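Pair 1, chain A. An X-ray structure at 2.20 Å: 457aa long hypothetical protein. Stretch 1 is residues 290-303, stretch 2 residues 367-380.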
# COMPACT_ATOMS: atom_id res chain seq x y z
N LEU A 290 -13.90 3.53 21.40
CA LEU A 290 -14.70 2.39 20.98
C LEU A 290 -16.16 2.77 20.69
O LEU A 290 -16.80 3.47 21.48
CB LEU A 290 -14.62 1.29 22.05
CG LEU A 290 -13.18 0.85 22.36
CD1 LEU A 290 -13.17 -0.18 23.48
CD2 LEU A 290 -12.53 0.27 21.11
N PRO A 291 -16.70 2.31 19.55
CA PRO A 291 -18.07 2.58 19.12
C PRO A 291 -19.12 1.89 19.98
O PRO A 291 -18.92 0.76 20.43
CB PRO A 291 -18.08 2.06 17.69
CG PRO A 291 -17.16 0.87 17.78
CD PRO A 291 -16.02 1.43 18.58
N ARG A 292 -20.25 2.56 20.20
CA ARG A 292 -21.31 1.99 21.01
C ARG A 292 -22.24 1.13 20.16
O ARG A 292 -23.21 0.55 20.63
CB ARG A 292 -22.13 3.14 21.62
CG ARG A 292 -21.34 4.03 22.57
CD ARG A 292 -22.27 4.84 23.49
NE ARG A 292 -22.89 5.95 22.76
CZ ARG A 292 -24.10 5.75 22.20
NH1 ARG A 292 -24.68 4.57 22.29
NH2 ARG A 292 -24.72 6.75 21.56
N GLY A 293 -21.92 1.03 18.87
CA GLY A 293 -22.71 0.23 17.96
C GLY A 293 -21.93 -0.03 16.69
O GLY A 293 -20.77 0.36 16.59
N ASN A 294 -22.57 -0.67 15.71
CA ASN A 294 -21.89 -0.97 14.46
C ASN A 294 -22.49 -0.22 13.27
O ASN A 294 -22.31 -0.64 12.13
CB ASN A 294 -21.96 -2.47 14.18
CG ASN A 294 -23.36 -2.91 13.76
OD1 ASN A 294 -24.36 -2.43 14.29
ND2 ASN A 294 -23.43 -3.84 12.81
N LYS A 295 -23.20 0.87 13.53
CA LYS A 295 -23.81 1.65 12.46
C LYS A 295 -22.87 2.79 12.09
O LYS A 295 -22.63 3.71 12.87
CB LYS A 295 -25.17 2.19 12.91
CG LYS A 295 -26.19 1.09 13.23
CD LYS A 295 -26.47 0.22 12.01
CE LYS A 295 -27.48 -0.89 12.32
NZ LYS A 295 -26.99 -1.84 13.36
N VAL A 296 -22.34 2.73 10.87
CA VAL A 296 -21.38 3.72 10.43
C VAL A 296 -21.95 4.73 9.46
O VAL A 296 -22.87 4.43 8.69
CB VAL A 296 -20.18 3.01 9.77
CG1 VAL A 296 -19.06 4.00 9.48
CG2 VAL A 296 -19.69 1.90 10.66
N ALA A 297 -21.40 5.94 9.51
CA ALA A 297 -21.80 6.99 8.60
C ALA A 297 -20.61 7.25 7.69
O ALA A 297 -19.48 7.45 8.15
CB ALA A 297 -22.15 8.26 9.36
N ILE A 298 -20.87 7.25 6.39
CA ILE A 298 -19.82 7.51 5.41
C ILE A 298 -20.03 8.88 4.76
O ILE A 298 -21.10 9.15 4.21
CB ILE A 298 -19.82 6.48 4.26
CG1 ILE A 298 -19.57 5.07 4.80
CG2 ILE A 298 -18.75 6.86 3.25
CD1 ILE A 298 -19.82 3.99 3.77
N MSE A 299 -19.02 9.75 4.84
CA MSE A 299 -19.10 11.05 4.17
C MSE A 299 -17.95 11.08 3.15
O MSE A 299 -16.83 10.64 3.46
CB MSE A 299 -19.01 12.21 5.18
CG MSE A 299 -17.94 12.09 6.27
SE MSE A 299 -18.01 13.47 7.47
CE MSE A 299 -17.11 14.58 6.61
N THR A 300 -18.21 11.57 1.95
CA THR A 300 -17.17 11.58 0.92
C THR A 300 -17.37 12.68 -0.12
O THR A 300 -18.47 13.24 -0.24
CB THR A 300 -17.16 10.22 0.17
OG1 THR A 300 -16.10 10.20 -0.78
CG2 THR A 300 -18.48 10.01 -0.59
N ASN A 301 -16.30 12.98 -0.86
CA ASN A 301 -16.36 13.98 -1.92
C ASN A 301 -16.24 13.28 -3.27
O ASN A 301 -16.17 13.91 -4.32
CB ASN A 301 -15.23 15.02 -1.75
CG ASN A 301 -13.85 14.48 -2.07
OD1 ASN A 301 -13.57 13.28 -1.94
ND2 ASN A 301 -12.94 15.38 -2.46
N ALA A 302 -16.24 11.95 -3.22
CA ALA A 302 -16.13 11.12 -4.41
C ALA A 302 -16.97 9.85 -4.26
O ALA A 302 -16.76 9.07 -3.33
CB ALA A 302 -14.67 10.74 -4.64
N GLY A 303 -17.91 9.65 -5.18
CA GLY A 303 -18.76 8.47 -5.13
C GLY A 303 -17.99 7.15 -5.15
O GLY A 303 -18.16 6.33 -4.26
N PRO A 367 -28.03 10.73 16.31
CA PRO A 367 -28.07 9.66 17.31
C PRO A 367 -27.94 8.25 16.76
O PRO A 367 -27.75 7.31 17.52
CB PRO A 367 -29.42 9.89 17.98
CG PRO A 367 -30.26 10.42 16.84
CD PRO A 367 -29.32 11.43 16.22
N ASN A 368 -28.05 8.08 15.45
CA ASN A 368 -27.95 6.75 14.86
C ASN A 368 -26.58 6.41 14.30
O ASN A 368 -26.36 5.32 13.79
CB ASN A 368 -29.00 6.56 13.76
CG ASN A 368 -30.41 6.52 14.30
OD1 ASN A 368 -30.68 5.87 15.30
ND2 ASN A 368 -31.32 7.22 13.63
N VAL A 369 -25.65 7.37 14.39
CA VAL A 369 -24.30 7.16 13.90
C VAL A 369 -23.40 6.74 15.06
O VAL A 369 -23.33 7.43 16.08
CB VAL A 369 -23.73 8.45 13.25
CG1 VAL A 369 -22.30 8.22 12.80
CG2 VAL A 369 -24.60 8.85 12.06
N ASP A 370 -22.73 5.60 14.91
CA ASP A 370 -21.84 5.10 15.94
C ASP A 370 -20.39 5.36 15.56
O ASP A 370 -19.51 5.44 16.42
CB ASP A 370 -22.05 3.60 16.13
CG ASP A 370 -23.44 3.28 16.63
OD1 ASP A 370 -23.97 2.20 16.28
OD2 ASP A 370 -23.99 4.12 17.38
N MSE A 371 -20.15 5.50 14.26
CA MSE A 371 -18.82 5.73 13.75
C MSE A 371 -18.88 6.58 12.48
O MSE A 371 -19.82 6.47 11.71
CB MSE A 371 -18.15 4.38 13.46
CG MSE A 371 -16.65 4.44 13.26
SE MSE A 371 -15.90 2.80 13.38
CE MSE A 371 -15.91 2.39 11.83
N LEU A 372 -17.88 7.43 12.27
CA LEU A 372 -17.84 8.28 11.10
C LEU A 372 -16.58 8.01 10.28
O LEU A 372 -15.46 8.09 10.79
CB LEU A 372 -17.89 9.76 11.52
CG LEU A 372 -17.94 10.87 10.47
CD1 LEU A 372 -19.22 10.74 9.68
CD2 LEU A 372 -17.89 12.23 11.11
N ILE A 373 -16.76 7.67 9.01
CA ILE A 373 -15.67 7.50 8.06
C ILE A 373 -15.60 8.65 7.05
O ILE A 373 -16.49 8.86 6.23
CB ILE A 373 -15.88 6.17 7.32
CG1 ILE A 373 -15.58 5.00 8.26
CG2 ILE A 373 -14.92 6.08 6.12
CD1 ILE A 373 -15.68 3.65 7.55
N ALA A 374 -14.52 9.44 7.17
CA ALA A 374 -14.35 10.56 6.23
C ALA A 374 -13.46 10.20 5.03
O ALA A 374 -12.29 9.88 5.16
CB ALA A 374 -13.75 11.73 7.00
N ILE A 375 -14.07 10.24 3.83
CA ILE A 375 -13.33 9.93 2.60
C ILE A 375 -13.12 11.18 1.73
O ILE A 375 -14.05 11.91 1.41
CB ILE A 375 -14.13 8.88 1.82
CG1 ILE A 375 -14.28 7.60 2.64
CG2 ILE A 375 -13.39 8.52 0.51
CD1 ILE A 375 -15.17 6.57 1.95
N CYS A 376 -11.85 11.44 1.37
CA CYS A 376 -11.61 12.62 0.58
C CYS A 376 -10.54 12.38 -0.45
O CYS A 376 -9.38 12.10 -0.15
CB CYS A 376 -11.14 13.72 1.53
SG CYS A 376 -10.61 15.20 0.64
N VAL A 377 -10.97 12.42 -1.71
CA VAL A 377 -9.99 12.65 -2.74
C VAL A 377 -9.60 14.13 -2.71
O VAL A 377 -10.43 15.03 -2.79
CB VAL A 377 -10.63 12.29 -4.08
CG1 VAL A 377 -9.60 12.47 -5.19
CG2 VAL A 377 -11.09 10.84 -4.07
N VAL A 378 -8.30 14.36 -2.48
CA VAL A 378 -7.84 15.74 -2.34
C VAL A 378 -7.82 16.47 -3.69
O VAL A 378 -7.11 16.12 -4.62
CB VAL A 378 -6.45 15.74 -1.71
CG1 VAL A 378 -5.89 17.16 -1.68
CG2 VAL A 378 -6.55 15.21 -0.29
N PRO A 379 -8.65 17.52 -3.79
CA PRO A 379 -8.78 18.30 -5.01
C PRO A 379 -7.61 19.27 -5.16
O PRO A 379 -7.10 19.83 -4.20
CB PRO A 379 -10.09 19.07 -4.92
CG PRO A 379 -10.27 19.34 -3.42
CD PRO A 379 -9.53 18.08 -2.76
N THR A 380 -7.20 19.45 -6.43
CA THR A 380 -6.14 20.40 -6.72
C THR A 380 -6.66 21.55 -7.59
O THR A 380 -5.92 22.25 -8.28
CB THR A 380 -5.02 19.65 -7.46
OG1 THR A 380 -5.56 19.10 -8.66
CG2 THR A 380 -4.50 18.50 -6.58
O HOH W 1 -20.54 4.88 19.22

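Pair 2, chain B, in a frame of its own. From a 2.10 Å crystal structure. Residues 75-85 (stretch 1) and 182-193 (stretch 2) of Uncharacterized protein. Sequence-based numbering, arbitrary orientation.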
# COMPACT_ATOMS: atom_id res chain seq x y z
N LYS B 75 21.24 -7.05 11.85
CA LYS B 75 22.39 -7.76 11.29
C LYS B 75 22.53 -7.44 9.80
O LYS B 75 21.54 -7.19 9.11
CB LYS B 75 22.20 -9.27 11.46
CG LYS B 75 21.98 -9.69 12.89
CD LYS B 75 23.34 -10.01 13.51
CE LYS B 75 23.95 -11.32 13.00
NZ LYS B 75 25.45 -11.22 12.81
N GLN B 76 23.77 -7.49 9.31
CA GLN B 76 24.01 -7.37 7.88
C GLN B 76 23.25 -8.44 7.12
O GLN B 76 23.19 -9.60 7.54
CB GLN B 76 25.50 -7.49 7.59
CG GLN B 76 25.85 -7.01 6.20
CD GLN B 76 27.31 -7.18 5.90
OE1 GLN B 76 27.83 -8.29 5.94
NE2 GLN B 76 27.98 -6.07 5.61
N VAL B 77 22.63 -8.04 6.01
CA VAL B 77 21.86 -8.94 5.15
C VAL B 77 22.67 -9.21 3.89
O VAL B 77 23.29 -8.30 3.33
CB VAL B 77 20.49 -8.32 4.80
CG1 VAL B 77 19.69 -9.23 3.90
CG2 VAL B 77 19.71 -7.97 6.08
N ASN B 78 22.65 -10.45 3.43
CA ASN B 78 23.29 -10.78 2.15
C ASN B 78 22.36 -10.40 1.01
O ASN B 78 21.16 -10.70 1.04
CB ASN B 78 23.63 -12.26 2.07
CG ASN B 78 24.61 -12.69 3.14
OD1 ASN B 78 25.71 -12.17 3.22
ND2 ASN B 78 24.20 -13.64 3.98
N LEU B 79 22.92 -9.75 -0.00
CA LEU B 79 22.16 -9.29 -1.16
C LEU B 79 22.73 -9.98 -2.39
O LEU B 79 23.87 -9.71 -2.77
CB LEU B 79 22.23 -7.76 -1.30
CG LEU B 79 21.42 -7.15 -2.45
CD1 LEU B 79 19.95 -7.41 -2.24
CD2 LEU B 79 21.67 -5.65 -2.57
N ARG B 80 21.94 -10.86 -3.01
CA ARG B 80 22.38 -11.65 -4.15
C ARG B 80 21.69 -11.15 -5.41
O ARG B 80 20.45 -11.19 -5.50
CB ARG B 80 22.07 -13.14 -3.96
CG ARG B 80 22.92 -13.84 -2.92
CD ARG B 80 24.41 -13.62 -3.14
NE ARG B 80 24.90 -14.18 -4.40
CZ ARG B 80 25.11 -15.48 -4.62
NH1 ARG B 80 24.84 -16.37 -3.67
NH2 ARG B 80 25.58 -15.89 -5.79
N ALA B 81 22.47 -10.69 -6.37
CA ALA B 81 21.92 -10.26 -7.64
C ALA B 81 21.76 -11.46 -8.57
O ALA B 81 22.66 -12.29 -8.69
CB ALA B 81 22.83 -9.21 -8.28
N ILE B 82 20.60 -11.55 -9.20
CA ILE B 82 20.34 -12.56 -10.22
C ILE B 82 19.92 -11.80 -11.47
O ILE B 82 18.87 -11.15 -11.50
CB ILE B 82 19.26 -13.56 -9.79
CG1 ILE B 82 19.71 -14.32 -8.54
CG2 ILE B 82 18.92 -14.52 -10.95
CD1 ILE B 82 18.68 -15.32 -8.02
N PHE B 83 20.77 -11.85 -12.50
CA PHE B 83 20.49 -11.15 -13.75
C PHE B 83 19.59 -12.04 -14.60
O PHE B 83 19.99 -13.12 -15.04
CB PHE B 83 21.79 -10.82 -14.47
CG PHE B 83 21.61 -9.86 -15.62
CD1 PHE B 83 21.28 -10.31 -16.88
CD2 PHE B 83 21.79 -8.50 -15.43
CE1 PHE B 83 21.11 -9.43 -17.93
CE2 PHE B 83 21.62 -7.61 -16.48
CZ PHE B 83 21.28 -8.08 -17.73
N ILE B 84 18.36 -11.59 -14.82
CA ILE B 84 17.40 -12.32 -15.64
C ILE B 84 17.56 -11.79 -17.06
O ILE B 84 17.14 -10.67 -17.37
CB ILE B 84 15.97 -12.16 -15.12
CG1 ILE B 84 15.89 -12.62 -13.65
CG2 ILE B 84 15.00 -12.95 -16.01
CD1 ILE B 84 16.14 -14.15 -13.41
N ASN B 85 18.21 -12.57 -17.91
CA ASN B 85 18.47 -12.13 -19.28
C ASN B 85 17.25 -12.47 -20.13
O ASN B 85 17.20 -13.50 -20.81
CB ASN B 85 19.74 -12.79 -19.81
CG ASN B 85 20.07 -12.31 -21.21
OD1 ASN B 85 19.85 -11.16 -21.53
ND2 ASN B 85 20.62 -13.20 -22.04
N PRO B 182 21.32 -19.60 0.40
CA PRO B 182 21.68 -19.47 1.82
C PRO B 182 20.66 -18.62 2.56
O PRO B 182 19.93 -17.81 1.98
CB PRO B 182 23.05 -18.79 1.78
CG PRO B 182 23.56 -19.00 0.40
CD PRO B 182 22.37 -19.07 -0.49
N SER B 183 20.62 -18.81 3.88
CA SER B 183 19.73 -18.02 4.71
C SER B 183 20.22 -16.58 4.78
O SER B 183 21.35 -16.25 4.39
CB SER B 183 19.64 -18.61 6.11
OG SER B 183 20.93 -18.60 6.72
N ASN B 184 19.37 -15.70 5.30
CA ASN B 184 19.72 -14.30 5.48
C ASN B 184 20.08 -13.69 4.12
O ASN B 184 21.01 -12.89 4.00
CB ASN B 184 20.87 -14.17 6.49
CG ASN B 184 21.31 -12.73 6.74
OD1 ASN B 184 20.52 -11.80 6.67
ND2 ASN B 184 22.60 -12.57 7.02
N THR B 185 19.35 -14.08 3.08
CA THR B 185 19.67 -13.64 1.73
C THR B 185 18.47 -12.96 1.09
O THR B 185 17.36 -13.51 1.07
CB THR B 185 20.16 -14.81 0.88
OG1 THR B 185 21.48 -15.17 1.30
CG2 THR B 185 20.21 -14.42 -0.58
N TYR B 186 18.70 -11.76 0.58
CA TYR B 186 17.72 -10.99 -0.17
C TYR B 186 18.09 -11.08 -1.64
O TYR B 186 19.25 -10.87 -2.00
CB TYR B 186 17.72 -9.53 0.29
CG TYR B 186 16.49 -8.77 -0.14
CD1 TYR B 186 16.33 -8.35 -1.45
CD2 TYR B 186 15.47 -8.50 0.77
CE1 TYR B 186 15.20 -7.67 -1.86
CE2 TYR B 186 14.33 -7.83 0.39
CZ TYR B 186 14.20 -7.41 -0.93
OH TYR B 186 13.08 -6.74 -1.33
N ILE B 187 17.12 -11.43 -2.48
CA ILE B 187 17.37 -11.58 -3.90
C ILE B 187 17.07 -10.28 -4.62
O ILE B 187 15.99 -9.70 -4.45
CB ILE B 187 16.54 -12.72 -4.49
CG1 ILE B 187 17.01 -14.07 -3.96
CG2 ILE B 187 16.65 -12.69 -6.02
CD1 ILE B 187 15.99 -15.13 -4.17
N LEU B 188 17.99 -9.84 -5.47
CA LEU B 188 17.76 -8.72 -6.38
C LEU B 188 17.71 -9.26 -7.80
O LEU B 188 18.75 -9.64 -8.37
CB LEU B 188 18.83 -7.65 -6.22
CG LEU B 188 18.72 -6.47 -7.19
CD1 LEU B 188 17.36 -5.77 -7.04
CD2 LEU B 188 19.88 -5.50 -6.98
N TYR B 189 16.52 -9.34 -8.38
CA TYR B 189 16.40 -9.71 -9.78
C TYR B 189 16.71 -8.48 -10.63
O TYR B 189 16.06 -7.44 -10.47
CB TYR B 189 15.01 -10.25 -10.07
CG TYR B 189 14.72 -11.60 -9.49
CD1 TYR B 189 15.49 -12.71 -9.84
CD2 TYR B 189 13.65 -11.80 -8.61
CE1 TYR B 189 15.22 -13.96 -9.33
CE2 TYR B 189 13.38 -13.05 -8.08
CZ TYR B 189 14.17 -14.13 -8.44
OH TYR B 189 13.91 -15.39 -7.93
N VAL B 190 17.70 -8.59 -11.50
CA VAL B 190 18.09 -7.50 -12.40
C VAL B 190 17.61 -7.89 -13.79
O VAL B 190 18.15 -8.81 -14.41
CB VAL B 190 19.60 -7.26 -12.38
CG1 VAL B 190 19.99 -6.13 -13.33
CG2 VAL B 190 20.05 -6.91 -10.94
N LEU B 191 16.58 -7.20 -14.28
CA LEU B 191 15.94 -7.58 -15.54
C LEU B 191 16.63 -6.92 -16.72
O LEU B 191 16.77 -5.69 -16.75
CB LEU B 191 14.46 -7.20 -15.54
CG LEU B 191 13.70 -7.57 -14.27
CD1 LEU B 191 12.28 -7.07 -14.35
CD2 LEU B 191 13.74 -9.07 -14.03
N ARG B 192 17.05 -7.72 -17.70
CA ARG B 192 17.68 -7.14 -18.88
C ARG B 192 16.72 -6.21 -19.62
O ARG B 192 17.13 -5.15 -20.12
CB ARG B 192 18.18 -8.24 -19.81
CG ARG B 192 18.68 -7.73 -21.16
CD ARG B 192 20.13 -8.09 -21.37
NE ARG B 192 20.66 -7.61 -22.65
CZ ARG B 192 20.88 -8.38 -23.71
NH1 ARG B 192 20.62 -9.68 -23.67
NH2 ARG B 192 21.37 -7.85 -24.81
N ARG B 193 15.44 -6.58 -19.72
CA ARG B 193 14.45 -5.76 -20.40
C ARG B 193 13.28 -5.51 -19.46
O ARG B 193 12.79 -6.44 -18.83
CB ARG B 193 13.96 -6.43 -21.71
CG ARG B 193 15.07 -7.01 -22.62
CD ARG B 193 15.64 -6.01 -23.64
NE ARG B 193 14.95 -6.07 -24.94
CZ ARG B 193 15.56 -6.24 -26.12
NH1 ARG B 193 16.88 -6.35 -26.18
NH2 ARG B 193 14.84 -6.29 -27.23

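Both pairs are two parallel neighbouring strands, crossing at -24° in pair 1 and -28° in pair 2, and fourteen central residues superpose with an RMSD of 0.7 Å. The rule beneath both is the parallel ladder, in which alternate residues of the first strand give both N and O to the partner. In pair 1, A:Ala297 N donates to A:Met371 O (2.8 Å) and A:Ile373 N donates to A:Ala297 O (2.9 Å); A:Met299 repeats the pattern, its N bonding A:Ile373 O at 3.0 Å and its O taking A:Ile375 N at 2.8 Å. At the matched positions of pair 2, B:Arg80 N reaches B:Tyr186 O (2.9 Å), B:Leu188 N reaches B:Arg80 O (2.8 Å), and B:Ile82 bonds B:Leu188 O through its N and B:Val190 N through its O, both at 2.8 Å. These bonds are all backbone to backbone, and the same ladder carries different side chains in the two pairs.

One face carries A:Val296, A:Ile298, A:Met371, A:Ile373 and A:Ile375, matched by B:Leu79, B:Ala81, B:Tyr186, B:Leu188 and B:Val190. All ten are buried, but bulk is distributed differently. A:Val296 packs on both neighbours, CG1 3.8 Å from A:Ile373 CG1 and CG2 4.0 Å from CE of the selenomethionine A:Met371, with CG1 itself close to that same CE. B:Leu79 makes both corresponding contacts with CD1, 3.8 Å from B:Tyr186 CD1 and 4.1 Å from B:Leu188 CB. One step on, A:Ile298 CG2 packs on A:Ile375 CD1 at 3.8 Å; the smaller B:Ala81 leaves its CB 4.5 Å from B:Val190 CG2. B:Phe83, matching A:Thr300, then brings CD2 to 3.6 Å from B:Val190 CG1, whereas A:Thr300 OG1 lies 3.4 Å from A:Ile375 CG2 and bonds within its own stretch to A:Ala302 O (2.9 Å).

The other face shows the sharper exchange. A:Ala297, buried, sets CB 3.4 Å from A:Val369 CG1 and 3.9 Å from A:Leu372 CD1. Its match, B:Arg80, is partly exposed and lays its aliphatic CG 3.6 Å from B:Thr185 CG2. Next, the selenomethionine A:Met299 reaches back with SE to A:Leu372 CD1 (3.7 Å), and its CG is 4.3 Å from A:Ala374 CB. B:Ile82 does the equivalent with a branched chain, CD1 to B:Ile187 CG2 at 3.9 Å and CB to B:Tyr189 CD1 at 3.9 Å. Where pair 1 has the small A:Ala374, pair 2 fits a tyrosine whose CD1 also contacts B:Ile84 CG1 at 3.8 Å.

At the C-terminal end of the ladder, the matched A:Val377 and B:Arg192 bond differently. In pair 1, A:Asn301 locks onto A:Val377 twice: A:Val377 N donates to A:Asn301 OD1 (2.7 Å), and A:Asn301 ND2 donates to A:Val377 O (2.6 Å). Pair 2 instead extends the ladder, B:Arg192 N to B:Ile84 O at 3.0 Å, and adds B:Arg192 NH1 to B:Asn85 OD1 at 2.7 Å. The lesson is that one backbone register accepts quite different side chains at matched positions.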